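Local coordinates for periplasmic solute binding protein (Pectobacterium atrosepticum, PDB 4RY1), which probably binds a sugar in the periplasm and delivers it to an ABC-type transporter, as a member of the bacterial solute-binding protein 1 family, at residues Ile64-Leu69 against Ser284-Leu289; Ser114-Ser119 against Trp249-Tyr254; Val132-Thr137 against Val265-Pro270; Asp139-Ala144 against Lys210-Ser215; Glu314-Leu319 against Lys333-Ile338. One frame throughout, in Å; residues are numbered along the deposited sequence. Where two conformers were deposited one is given.

Contact 1: residues Ile64-Leu69 against Ser284-Leu289; sequences IDWNWL and SKPSSL. With GOL (glycerol), chain C.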
# COMPACT_ATOMS: atom_id res chain seq x y z
N ILE A 64 2.45 -10.84 -5.87
CA ILE A 64 1.08 -10.73 -5.42
C ILE A 64 0.98 -9.70 -4.32
O ILE A 64 1.95 -9.43 -3.61
CB ILE A 64 0.49 -12.06 -4.93
CG1 ILE A 64 1.28 -12.61 -3.74
CG2 ILE A 64 0.39 -13.08 -6.06
CD1 ILE A 64 0.57 -13.76 -3.04
N ASP A 65 -0.17 -9.07 -4.20
CA ASP A 65 -0.47 -8.24 -3.05
C ASP A 65 -0.90 -9.11 -1.86
O ASP A 65 -1.60 -10.12 -2.03
CB ASP A 65 -1.54 -7.18 -3.39
CG ASP A 65 -1.01 -5.74 -3.43
OD1 ASP A 65 0.17 -5.44 -3.17
OD2 ASP A 65 -1.82 -4.86 -3.75
N TRP A 66 -0.50 -8.69 -0.66
CA TRP A 66 -0.87 -9.40 0.58
C TRP A 66 -2.38 -9.55 0.73
O TRP A 66 -2.89 -10.58 1.20
CB TRP A 66 -0.25 -8.67 1.77
CG TRP A 66 -0.77 -9.03 3.12
CD1 TRP A 66 -0.40 -10.08 3.89
CD2 TRP A 66 -1.71 -8.27 3.87
NE1 TRP A 66 -1.07 -10.04 5.09
CE2 TRP A 66 -1.87 -8.92 5.10
CE3 TRP A 66 -2.42 -7.09 3.63
CZ2 TRP A 66 -2.71 -8.43 6.08
CZ3 TRP A 66 -3.25 -6.61 4.61
CH2 TRP A 66 -3.39 -7.28 5.82
N ASN A 67 -3.11 -8.53 0.34
CA ASN A 67 -4.56 -8.54 0.49
C ASN A 67 -5.28 -9.42 -0.52
O ASN A 67 -6.51 -9.53 -0.45
CB ASN A 67 -5.06 -7.11 0.46
CG ASN A 67 -4.43 -6.31 -0.62
OD1 ASN A 67 -3.20 -6.02 -0.58
ND2 ASN A 67 -5.21 -5.94 -1.59
N TRP A 68 -4.51 -10.08 -1.39
CA TRP A 68 -5.07 -11.09 -2.30
C TRP A 68 -5.04 -12.49 -1.70
O TRP A 68 -5.61 -13.43 -2.28
CB TRP A 68 -4.37 -11.13 -3.65
CG TRP A 68 -4.36 -9.84 -4.39
CD1 TRP A 68 -5.09 -8.71 -4.13
CD2 TRP A 68 -3.53 -9.53 -5.50
NE1 TRP A 68 -4.76 -7.73 -5.02
CE2 TRP A 68 -3.82 -8.21 -5.89
CE3 TRP A 68 -2.57 -10.26 -6.23
CZ2 TRP A 68 -3.16 -7.59 -6.95
CZ3 TRP A 68 -1.94 -9.64 -7.30
CH2 TRP A 68 -2.23 -8.31 -7.63
N LEU A 69 -4.41 -12.65 -0.55
CA LEU A 69 -4.34 -13.97 0.06
C LEU A 69 -5.71 -14.54 0.47
O LEU A 69 -5.92 -15.75 0.36
CB LEU A 69 -3.34 -14.02 1.22
CG LEU A 69 -1.87 -13.91 0.82
CD1 LEU A 69 -1.00 -13.99 2.07
CD2 LEU A 69 -1.47 -14.99 -0.16
N SER A 284 0.67 -0.88 8.69
CA SER A 284 1.72 -1.55 7.94
C SER A 284 1.27 -2.87 7.36
O SER A 284 0.39 -3.54 7.91
CB SER A 284 2.95 -1.81 8.81
OG SER A 284 3.41 -0.65 9.49
N LYS A 285 1.91 -3.25 6.26
CA LYS A 285 1.67 -4.55 5.62
C LYS A 285 2.80 -4.84 4.66
O LYS A 285 3.61 -3.96 4.36
CB LYS A 285 0.36 -4.54 4.83
CG LYS A 285 0.38 -3.67 3.58
CD LYS A 285 -0.83 -3.89 2.70
CE LYS A 285 -0.68 -3.23 1.35
NZ LYS A 285 -1.79 -3.59 0.41
N PRO A 286 2.88 -6.08 4.16
CA PRO A 286 3.83 -6.30 3.06
C PRO A 286 3.49 -5.46 1.86
O PRO A 286 2.33 -5.39 1.47
CB PRO A 286 3.66 -7.78 2.73
CG PRO A 286 3.08 -8.39 3.96
CD PRO A 286 2.17 -7.31 4.50
N SER A 287 4.49 -4.86 1.22
CA SER A 287 4.22 -4.09 0.01
C SER A 287 3.77 -4.99 -1.14
O SER A 287 3.03 -4.55 -2.01
CB SER A 287 5.44 -3.31 -0.44
OG SER A 287 6.43 -4.16 -0.99
N SER A 288 4.27 -6.22 -1.11
CA SER A 288 3.99 -7.28 -2.07
C SER A 288 4.74 -8.51 -1.60
O SER A 288 5.64 -8.41 -0.74
CB SER A 288 4.42 -6.90 -3.49
OG SER A 288 3.39 -6.19 -4.18
N LEU A 289 4.38 -9.65 -2.18
CA LEU A 289 4.98 -10.94 -1.87
C LEU A 289 5.39 -11.57 -3.17
O LEU A 289 4.79 -11.28 -4.20
CB LEU A 289 3.96 -11.91 -1.22
CG LEU A 289 3.02 -11.40 -0.13
CD1 LEU A 289 1.97 -12.44 0.24
CD2 LEU A 289 3.81 -11.09 1.08
C1 GOL C . 1.21 -1.93 -1.56
O1 GOL C . 2.63 -1.93 -1.65
C2 GOL C . 0.61 -1.84 -2.98
O2 GOL C . 0.94 -3.00 -3.77
C3 GOL C . -0.91 -1.63 -2.99
O3 GOL C . -1.55 -2.60 -2.16
O HOH W 1 0.59 -6.10 -0.51

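Contact 2: residues Ser114-Ser119 against Trp249-Tyr254; sequences SMTSRS and WDSAIY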
# COMPACT_ATOMS: atom_id res chain seq x y z
N SER A 114 9.18 -6.51 0.74
CA SER A 114 9.44 -5.41 1.67
C SER A 114 8.19 -5.23 2.51
O SER A 114 7.07 -5.57 2.08
CB SER A 114 9.77 -4.12 0.94
OG SER A 114 8.72 -3.71 0.14
N MET A 115 8.37 -4.67 3.69
CA MET A 115 7.28 -4.16 4.50
C MET A 115 7.11 -2.71 4.13
O MET A 115 8.06 -2.04 3.71
CB MET A 115 7.56 -4.38 6.00
CG MET A 115 7.59 -5.86 6.41
SD MET A 115 6.09 -6.91 6.08
CE MET A 115 5.00 -6.11 7.26
N THR A 116 5.90 -2.20 4.32
CA THR A 116 5.59 -0.80 4.04
C THR A 116 4.52 -0.30 5.00
O THR A 116 3.77 -1.10 5.59
CB THR A 116 5.15 -0.62 2.56
OG1 THR A 116 5.10 0.76 2.23
CG2 THR A 116 3.79 -1.22 2.27
N SER A 117 4.53 1.00 5.23
CA SER A 117 3.61 1.67 6.14
C SER A 117 3.00 2.86 5.44
O SER A 117 3.64 3.47 4.57
CB SER A 117 4.33 2.14 7.40
OG SER A 117 4.96 1.07 8.06
N ARG A 118 1.78 3.19 5.85
CA ARG A 118 1.16 4.46 5.44
C ARG A 118 1.81 5.62 6.22
O ARG A 118 1.92 5.57 7.44
CB ARG A 118 -0.34 4.48 5.75
CG ARG A 118 -1.24 3.60 4.91
CD ARG A 118 -1.48 4.19 3.54
NE ARG A 118 -2.45 3.41 2.77
CZ ARG A 118 -2.89 3.73 1.56
NH1 ARG A 118 -2.49 4.83 0.95
NH2 ARG A 118 -3.72 2.91 0.94
N SER A 119 2.21 6.67 5.52
CA SER A 119 2.72 7.87 6.18
C SER A 119 2.47 9.08 5.29
O SER A 119 2.14 8.97 4.12
CB SER A 119 4.18 7.69 6.56
OG SER A 119 4.99 7.41 5.44
N TRP A 249 1.40 4.54 1.04
CA TRP A 249 2.33 3.48 1.43
C TRP A 249 3.74 3.97 1.07
O TRP A 249 3.95 4.50 -0.02
CB TRP A 249 2.06 2.18 0.69
CG TRP A 249 0.77 1.53 1.02
CD1 TRP A 249 -0.29 1.33 0.17
CD2 TRP A 249 0.39 0.95 2.28
NE1 TRP A 249 -1.29 0.66 0.84
CE2 TRP A 249 -0.90 0.43 2.13
CE3 TRP A 249 1.03 0.81 3.53
CZ2 TRP A 249 -1.58 -0.21 3.18
CZ3 TRP A 249 0.36 0.18 4.57
CH2 TRP A 249 -0.93 -0.33 4.38
N ASP A 250 4.74 3.75 1.93
CA ASP A 250 6.09 4.22 1.56
C ASP A 250 6.60 3.55 0.27
O ASP A 250 7.42 4.13 -0.44
CB ASP A 250 7.11 4.22 2.72
CG ASP A 250 7.25 2.89 3.41
OD1 ASP A 250 7.58 1.90 2.72
OD2 ASP A 250 7.06 2.83 4.66
N SER A 251 6.06 2.38 -0.06
CA SER A 251 6.38 1.66 -1.31
C SER A 251 5.86 2.37 -2.57
O SER A 251 6.21 2.00 -3.69
CB SER A 251 5.82 0.24 -1.23
OG SER A 251 4.42 0.27 -1.10
N ALA A 252 5.02 3.39 -2.39
CA ALA A 252 4.49 4.19 -3.50
C ALA A 252 5.21 5.52 -3.69
O ALA A 252 4.93 6.27 -4.62
CB ALA A 252 3.01 4.48 -3.27
N ILE A 253 6.10 5.86 -2.77
CA ILE A 253 6.79 7.15 -2.84
C ILE A 253 7.50 7.36 -4.17
O ILE A 253 7.38 8.44 -4.75
CB ILE A 253 7.76 7.30 -1.65
CG1 ILE A 253 6.96 7.50 -0.36
CG2 ILE A 253 8.76 8.43 -1.89
CD1 ILE A 253 7.79 7.38 0.91
N TYR A 254 8.20 6.35 -4.68
CA TYR A 254 8.94 6.50 -5.94
C TYR A 254 7.97 6.85 -7.07
O TYR A 254 8.22 7.74 -7.88
CB TYR A 254 9.76 5.25 -6.28
CG TYR A 254 11.14 5.20 -5.67
CD1 TYR A 254 11.41 5.80 -4.45
CD2 TYR A 254 12.16 4.54 -6.31
CE1 TYR A 254 12.67 5.76 -3.89
CE2 TYR A 254 13.42 4.49 -5.76
CZ TYR A 254 13.67 5.10 -4.54
OH TYR A 254 14.94 5.10 -3.98
O HOH W 2 9.26 -0.26 1.86
O HOH W 3 7.31 0.84 6.71
O HOH W 4 6.34 5.08 6.07

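Contact 3: residues Val132-Thr137 against Val265-Pro270; sequences VAYPKT and VLETGP. With GOL (glycerol), chain D.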
# COMPACT_ATOMS: atom_id res chain seq x y z
N VAL A 132 2.12 27.31 7.48
CA VAL A 132 1.61 26.30 8.38
C VAL A 132 2.66 25.22 8.59
O VAL A 132 3.27 24.72 7.64
CB VAL A 132 0.30 25.68 7.85
CG1 VAL A 132 -0.29 24.69 8.84
CG2 VAL A 132 -0.72 26.78 7.55
N ALA A 133 2.89 24.89 9.85
CA ALA A 133 3.74 23.78 10.22
C ALA A 133 3.04 22.46 9.94
O ALA A 133 1.82 22.36 10.03
CB ALA A 133 4.11 23.88 11.69
N TYR A 134 3.82 21.42 9.67
CA TYR A 134 3.23 20.10 9.46
C TYR A 134 2.48 19.71 10.74
O TYR A 134 3.00 19.91 11.85
CB TYR A 134 4.26 19.01 9.14
CG TYR A 134 5.09 19.17 7.89
CD1 TYR A 134 4.60 19.81 6.76
CD2 TYR A 134 6.37 18.64 7.84
CE1 TYR A 134 5.38 19.93 5.61
CE2 TYR A 134 7.15 18.74 6.70
CZ TYR A 134 6.66 19.40 5.59
OH TYR A 134 7.44 19.52 4.47
N PRO A 135 1.27 19.15 10.61
CA PRO A 135 0.44 18.90 11.78
C PRO A 135 0.86 17.67 12.59
O PRO A 135 1.24 16.65 12.05
CB PRO A 135 -0.96 18.73 11.19
CG PRO A 135 -0.71 18.19 9.82
CD PRO A 135 0.56 18.83 9.36
N LYS A 136 0.81 17.81 13.90
CA LYS A 136 1.08 16.71 14.82
C LYS A 136 -0.22 16.05 15.37
O LYS A 136 -0.20 14.89 15.82
CB LYS A 136 2.06 17.17 15.93
CG LYS A 136 3.49 17.33 15.42
CD LYS A 136 4.52 17.59 16.52
CE LYS A 136 5.04 19.02 16.49
NZ LYS A 136 5.73 19.38 17.76
N THR A 137 -1.34 16.77 15.30
CA THR A 137 -2.65 16.29 15.76
C THR A 137 -3.72 16.47 14.72
O THR A 137 -3.53 17.25 13.76
CB THR A 137 -3.14 17.06 16.98
OG1 THR A 137 -3.32 18.43 16.60
CG2 THR A 137 -2.13 16.95 18.10
N VAL A 265 10.38 19.81 -3.42
CA VAL A 265 10.85 19.22 -2.16
C VAL A 265 9.68 18.52 -1.47
O VAL A 265 8.78 19.18 -0.94
CB VAL A 265 11.46 20.26 -1.21
CG1 VAL A 265 11.86 19.59 0.11
CG2 VAL A 265 12.67 20.94 -1.85
N LEU A 266 9.74 17.19 -1.48
CA LEU A 266 8.82 16.33 -0.74
C LEU A 266 9.53 15.81 0.52
O LEU A 266 10.70 15.43 0.46
CB LEU A 266 8.34 15.16 -1.60
CG LEU A 266 7.50 15.55 -2.82
CD1 LEU A 266 7.10 14.29 -3.57
CD2 LEU A 266 6.26 16.38 -2.50
N GLU A 267 8.82 15.81 1.65
CA GLU A 267 9.34 15.38 2.94
C GLU A 267 8.38 14.46 3.68
O GLU A 267 7.16 14.55 3.56
CB GLU A 267 9.63 16.58 3.85
CG GLU A 267 10.58 17.61 3.29
CD GLU A 267 10.90 18.68 4.32
OE1 GLU A 267 9.96 19.22 4.95
OE2 GLU A 267 12.11 18.96 4.50
N THR A 268 8.96 13.59 4.49
CA THR A 268 8.21 12.75 5.41
C THR A 268 7.65 13.64 6.53
O THR A 268 8.36 14.48 7.08
CB THR A 268 9.08 11.59 5.96
OG1 THR A 268 8.27 10.70 6.74
CG2 THR A 268 10.23 12.09 6.79
N GLY A 269 6.37 13.47 6.84
CA GLY A 269 5.66 14.29 7.83
C GLY A 269 5.31 13.54 9.11
O GLY A 269 5.29 12.32 9.14
N PRO A 270 5.02 14.27 10.19
CA PRO A 270 4.65 13.62 11.45
C PRO A 270 3.48 12.66 11.34
O PRO A 270 2.58 12.83 10.52
CB PRO A 270 4.29 14.80 12.36
CG PRO A 270 4.96 15.97 11.75
CD PRO A 270 4.90 15.73 10.28
C1 GOL D . 9.55 21.40 7.51
O1 GOL D . 10.40 21.54 6.38
C2 GOL D . 8.74 22.68 7.75
O2 GOL D . 9.04 23.67 6.77
C3 GOL D . 7.26 22.34 7.75
O3 GOL D . 6.85 22.20 9.13
O HOH W 5 1.70 15.32 9.66

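Contact 4: residues Asp139-Ala144 against Lys210-Ser215; sequences DELFAA and KKLVDS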
# COMPACT_ATOMS: atom_id res chain seq x y z
N ASP A 139 -6.41 17.99 15.06
CA ASP A 139 -6.80 19.41 15.12
C ASP A 139 -6.02 20.30 14.23
O ASP A 139 -6.58 21.15 13.54
CB ASP A 139 -6.59 19.98 16.52
CG ASP A 139 -7.69 19.65 17.40
OD1 ASP A 139 -8.67 19.09 16.86
OD2 ASP A 139 -7.56 19.92 18.61
N GLU A 140 -4.71 20.13 14.28
CA GLU A 140 -3.82 20.94 13.48
C GLU A 140 -4.07 20.64 12.01
O GLU A 140 -3.97 21.54 11.20
CB GLU A 140 -2.35 20.74 13.86
CG GLU A 140 -2.09 21.17 15.30
CD GLU A 140 -0.72 20.83 15.87
OE1 GLU A 140 0.11 20.15 15.19
OE2 GLU A 140 -0.47 21.24 17.03
N LEU A 141 -4.37 19.39 11.67
CA LEU A 141 -4.63 19.06 10.27
C LEU A 141 -5.86 19.82 9.78
O LEU A 141 -5.80 20.50 8.75
CB LEU A 141 -4.79 17.54 10.07
CG LEU A 141 -5.10 17.16 8.61
CD1 LEU A 141 -3.95 17.53 7.68
CD2 LEU A 141 -5.43 15.69 8.51
N PHE A 142 -6.97 19.71 10.51
CA PHE A 142 -8.21 20.40 10.13
C PHE A 142 -8.03 21.90 10.07
O PHE A 142 -8.56 22.56 9.18
CB PHE A 142 -9.37 20.03 11.05
CG PHE A 142 -9.80 18.59 10.92
CD1 PHE A 142 -10.29 18.12 9.72
CD2 PHE A 142 -9.71 17.71 12.00
CE1 PHE A 142 -10.68 16.80 9.58
CE2 PHE A 142 -10.10 16.40 11.86
CZ PHE A 142 -10.58 15.94 10.65
N ALA A 143 -7.26 22.43 11.02
CA ALA A 143 -7.04 23.87 11.10
C ALA A 143 -6.16 24.40 9.94
O ALA A 143 -6.26 25.56 9.56
CB ALA A 143 -6.46 24.24 12.46
N ALA A 144 -5.31 23.54 9.36
CA ALA A 144 -4.48 23.91 8.19
C ALA A 144 -5.28 24.24 6.94
O ALA A 144 -4.87 25.09 6.13
CB ALA A 144 -3.50 22.81 7.85
N LYS A 210 -16.28 14.05 5.91
CA LYS A 210 -17.03 15.26 5.64
C LYS A 210 -16.26 16.44 6.23
O LYS A 210 -16.14 17.50 5.62
CB LYS A 210 -18.44 15.13 6.21
CG LYS A 210 -19.45 16.15 5.69
CD LYS A 210 -20.67 16.24 6.60
CE LYS A 210 -21.76 17.12 6.00
NZ LYS A 210 -21.42 18.58 5.96
N LYS A 211 -15.67 16.23 7.40
CA LYS A 211 -14.84 17.27 8.02
C LYS A 211 -13.60 17.62 7.21
O LYS A 211 -13.22 18.76 7.10
CB LYS A 211 -14.44 16.91 9.45
CG LYS A 211 -13.91 18.13 10.20
CD LYS A 211 -13.74 17.86 11.68
CE LYS A 211 -13.30 19.11 12.42
NZ LYS A 211 -13.09 18.83 13.86
N LEU A 212 -12.94 16.61 6.65
CA LEU A 212 -11.77 16.87 5.82
C LEU A 212 -12.14 17.76 4.63
O LEU A 212 -11.42 18.71 4.31
CB LEU A 212 -11.18 15.54 5.33
CG LEU A 212 -10.49 14.66 6.38
CD1 LEU A 212 -10.21 13.29 5.80
CD2 LEU A 212 -9.19 15.28 6.85
N VAL A 213 -13.27 17.45 4.01
CA VAL A 213 -13.77 18.23 2.88
C VAL A 213 -14.22 19.64 3.30
O VAL A 213 -13.76 20.65 2.73
CB VAL A 213 -14.89 17.50 2.13
CG1 VAL A 213 -15.52 18.42 1.11
CG2 VAL A 213 -14.32 16.28 1.43
N ASP A 214 -15.10 19.70 4.28
CA ASP A 214 -15.66 20.98 4.74
C ASP A 214 -14.57 21.94 5.24
O ASP A 214 -14.67 23.17 5.07
CB ASP A 214 -16.71 20.74 5.83
CG ASP A 214 -17.99 20.09 5.32
OD1 ASP A 214 -18.22 20.01 4.09
OD2 ASP A 214 -18.79 19.66 6.18
N SER A 215 -13.51 21.38 5.84
CA SER A 215 -12.34 22.15 6.32
C SER A 215 -11.28 22.52 5.26
O SER A 215 -10.27 23.13 5.60
CB SER A 215 -11.62 21.42 7.47
OG SER A 215 -12.47 21.17 8.57

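Contact 5: residues Glu314-Leu319 against Lys333-Ile338; sequences EGVKAL and KLLEDI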
# COMPACT_ATOMS: atom_id res chain seq x y z
N GLU A 314 24.07 -9.73 -5.54
CA GLU A 314 23.94 -9.32 -6.93
C GLU A 314 22.47 -9.00 -7.28
O GLU A 314 22.17 -8.03 -7.99
CB GLU A 314 24.51 -10.40 -7.88
CG GLU A 314 26.02 -10.51 -7.75
CD GLU A 314 26.73 -9.18 -7.96
OE1 GLU A 314 26.45 -8.53 -8.98
OE2 GLU A 314 27.56 -8.79 -7.09
N GLY A 315 21.54 -9.79 -6.76
CA GLY A 315 20.13 -9.52 -7.00
C GLY A 315 19.64 -8.31 -6.24
O GLY A 315 18.88 -7.48 -6.74
N VAL A 316 20.11 -8.21 -5.00
CA VAL A 316 19.78 -7.08 -4.16
C VAL A 316 20.26 -5.76 -4.78
O VAL A 316 19.52 -4.78 -4.83
CB VAL A 316 20.33 -7.28 -2.72
CG1 VAL A 316 20.27 -6.00 -1.93
CG2 VAL A 316 19.57 -8.39 -2.00
N LYS A 317 21.49 -5.75 -5.27
CA LYS A 317 22.00 -4.53 -5.90
C LYS A 317 21.23 -4.20 -7.19
O LYS A 317 20.94 -3.05 -7.48
CB LYS A 317 23.49 -4.66 -6.16
CG LYS A 317 24.28 -4.55 -4.87
CD LYS A 317 25.77 -4.55 -5.16
CE LYS A 317 26.29 -5.90 -5.57
NZ LYS A 317 27.76 -5.80 -5.83
N ALA A 318 20.85 -5.24 -7.93
CA ALA A 318 20.11 -5.01 -9.17
C ALA A 318 18.76 -4.35 -8.90
O ALA A 318 18.36 -3.43 -9.59
CB ALA A 318 19.92 -6.32 -9.92
N LEU A 319 18.06 -4.86 -7.90
CA LEU A 319 16.72 -4.37 -7.58
C LEU A 319 16.72 -3.05 -6.83
O LEU A 319 15.77 -2.29 -6.91
CB LEU A 319 15.92 -5.41 -6.80
CG LEU A 319 15.44 -6.56 -7.67
CD1 LEU A 319 14.87 -7.71 -6.86
CD2 LEU A 319 14.38 -6.07 -8.64
N LYS A 333 21.18 -3.66 4.76
CA LYS A 333 22.53 -3.25 5.19
C LYS A 333 23.40 -3.06 3.96
O LYS A 333 24.16 -2.08 3.88
CB LYS A 333 23.13 -4.26 6.17
CG LYS A 333 24.59 -4.01 6.53
CD LYS A 333 24.92 -2.82 7.41
CE LYS A 333 26.29 -3.00 8.10
NZ LYS A 333 27.44 -3.50 7.27
N LEU A 334 23.32 -3.99 3.00
CA LEU A 334 24.10 -3.86 1.76
C LEU A 334 23.80 -2.58 1.03
O LEU A 334 24.70 -1.86 0.60
CB LEU A 334 23.91 -5.08 0.85
CG LEU A 334 24.63 -5.01 -0.48
CD1 LEU A 334 26.14 -4.87 -0.34
CD2 LEU A 334 24.32 -6.27 -1.28
N LEU A 335 22.52 -2.28 0.87
CA LEU A 335 22.12 -1.06 0.17
C LEU A 335 22.59 0.21 0.91
O LEU A 335 22.90 1.20 0.27
CB LEU A 335 20.62 -1.03 -0.10
CG LEU A 335 20.10 -2.09 -1.06
CD1 LEU A 335 18.63 -1.81 -1.29
CD2 LEU A 335 20.86 -2.12 -2.37
N GLU A 336 22.59 0.18 2.23
CA GLU A 336 23.13 1.30 2.99
C GLU A 336 24.64 1.41 2.80
O GLU A 336 25.15 2.51 2.55
CB GLU A 336 22.82 1.18 4.47
CG GLU A 336 23.17 2.46 5.20
CD GLU A 336 22.82 2.44 6.66
OE1 GLU A 336 23.10 1.45 7.35
OE2 GLU A 336 22.26 3.45 7.12
N ASP A 337 25.33 0.28 2.85
CA ASP A 337 26.79 0.27 2.71
C ASP A 337 27.26 0.84 1.36
O ASP A 337 28.31 1.47 1.27
CB ASP A 337 27.35 -1.15 2.86
CG ASP A 337 27.25 -1.69 4.29
OD1 ASP A 337 27.03 -0.90 5.25
OD2 ASP A 337 27.39 -2.92 4.45
N ILE A 338 26.50 0.61 0.30
CA ILE A 338 26.83 1.11 -1.04
C ILE A 338 26.16 2.47 -1.34
O ILE A 338 26.28 2.97 -2.45
CB ILE A 338 26.56 0.07 -2.16
CG1 ILE A 338 25.05 -0.18 -2.37
CG2 ILE A 338 27.31 -1.22 -1.84
CD1 ILE A 338 24.77 -1.04 -3.58

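Contact 1: residues Ile64-Leu69 against Ser284-Leu289
I64 and L289 form an antiparallel hydrogen-bonded pair, I64 N giving to L289 O (2.9 Å) and L289 N to I64 O (2.8 Å), where strand 61-64 meets strand 284-292. On the face carrying I64 and L289, I64 CG1 packs on L289 CB, and L289 CD1 meets L69 CD1 tip to tip at 3.8 Å. W66, its CG anti to the backbone N (chi1 166°), offers one ring face to the other segment: P286 CD sits over the five-membered ring, a CH-pi contact at 3.9 Å from the centroid, while K285 CB and CD lie by the six-membered ring near CE3. W66 NE1 bonds T101 O. The extended K285 chain carries NZ to N67 OD1 (3.0 Å), from above the amide plane, and to glycerol O3; E369 adds a salt bridge. Glycerol O2 and O3 donate to the two oxygens of D65, and O1 to S287 O. A water bridges D65 OD1, W66 N and P286 O. Gripped by D65, K285 and S287 O, this glycerol, probably from the crystallisation liquor, marks a pocket consistent with the sugar-binding cleft of a periplasmic binding protein.

Contact 2: residues Ser114-Ser119 against Trp249-Tyr254
T116 OG1 and S117 N both donate to the carboxylate of D250: the hydroxyl to OD1 at 2.8 Å, the amide to OD2 at 3.2 Å, each meeting its oxygen from above the carboxylate plane. D250 N returns a bond to S117 O (2.9 Å). R118 lies across one face of the W249 indole. Its CG is 3.8 Å from the centroid of the six-membered ring; chi2 (-77°) turns CD over the indole, and farther out CZ stands over the five-membered ring in a cation-pi contact, guanidinium and indole planes 32° apart. R118 and W249 are an antiparallel non-hydrogen-bonded pair where strand 107-123 meets strand 245-249 in the mixed sheet. T116 CG2 comes within 3.7 Å of W249 CE3. Farther out, three waters lie at the carboxylate: one joins OD1 to M115 O, another OD2 to S117 OG, and a third lies within hydrogen-bonding distance of OD2 and S119 OG. S117 OG also pairs with S284 OG, probably by a hydrogen bond, and R118 NH1 is fixed by Y247 O.

Contact 3: residues Val132-Thr137 against Val265-Pro270
The loop between helices 124-130 and 138-152 lies against strand 266-268, which pairs antiparallel with strand 107-123, and the residues after it, with Y134 as the side chain that reaches E267 and P270. Y134 CG is anti to the carbonyl carbon (chi1 -61°), and from there the ring carries its hydroxyl to the glutamate: OH donates to E267 OE1 at 2.6 Å, on the anti side of the carboxylate and 16° out of its plane. The ring and carboxylate planes stand 70° apart. The same OE1 accepts from O1 of a glycerol, probably from the crystallisation liquor, at 2.8 Å, so two hydroxyls grip one oxygen. That glycerol spreads over one face of the tyrosine, with C3 3.5 Å above the ring plane and over its centre, and its O3 accepts from Y134 N at 3.2 Å. At the root of the side chain, Y134 CB packs on P270 CD (3.5 Å). P270 CB lies beside P135 O and, more distantly, K136 CG. A water donates to both P135 O and P270 O, tying the two backbones together. Y134 also stacks with Y122 and meets W127 edge-to-face. Y134 thus pins the loop that leads into helix 138-152, with T137 at its N-cap, to strand 266-268 of the mixed sheet.

Contact 4: residues Asp139-Ala144 against Lys210-Ser215
F142 and K211 cross at about a right angle, the lysine chain running over one face of the phenylalanine. K211 CG is anti to the backbone N (chi1 -165°) and the chain stays extended beyond it: CG comes to 3.5 Å from F142 CE1, CD lies over the ring centre at 3.7 Å from the centroid and 5° off the normal, and CE passes over CG of the ring. NZ ends in an off-centre cation-pi contact, 4.5 Å from the centroid. L212 reaches the ring obliquely, its CD2 3.5 Å from F142 CE1, and the same methyl meets L141 CD2 at 4.1 Å on the more buried side. S215 closes the C-terminal end, CB resting against F142 O. S215 OG donates to K211 O, which also accepts from S215 N on the opposite face of its plane. The axes of helices 139-144 and 210-214 approach to 9.6 Å and are inclined by 38°. Here the early part of helix 138-152 packs on the C-terminal end of helix 199-214, while L141 also touches P135 in the loop that precedes its helix and V217 in the chain that leaves the other.

Contact 5: residues Glu314-Leu319 against Lys333-Ile338
K317 and I338 meet at the outer side of a helix pair, helix 313-319 packed on helix 329-337; the axes of segments 314-319 and 333-337 pass at 10.1 Å with a signed crossing angle of -62°. The K317 side chain leaves CB with CG anti to the carbonyl carbon (chi1 -73°), and CG touches two apolar tips, I338 CD1 at 3.8 Å and, the side chains crossing at about a right angle, L334 CD2 at 4.0 Å. CD stays against I338 CD1. Next, chi3 (-73°) turns CE aside, and K317 NZ makes a salt bridge with E314 OE2, one turn back, whose hydrogen bond is weak (3.3 Å). The lysine thus uses its aliphatic stem across the interface and its charge within its own helix. Deeper in, V316 CG1 touches both L334 CD2 (4.1 Å) and L335 CD2; L335 also packs on L321, P326 and I341, and L319 on helix 13-29. L335 CD2 lies 3.9 Å from both V316 CG1 and V316 O.

Overall arrangement
Contacts 1 and 2 touch, their centres about 12 Å apart, on neighbouring strands 107-123 and 284-292: S287 OG lies 2.6 Å from S114 OG, and S284 OG 2.7 Å from S117 OG, both probable hydrogen bonds. Glycerol in contact 1 also bonds S251 of contact 2, so both border the pocket it occupies, probably the solute site. Contact 3 reaches the same sheet through strand 266-268, about 17 Å from contact 2 by centres. It packs on contact 4, with P135 CB 3.5 Å from L141 N. Contact 5 touches none of the others; it lies about 42 Å from contact 4 by centres, but its nearest atoms are about 7 Å from contact 2.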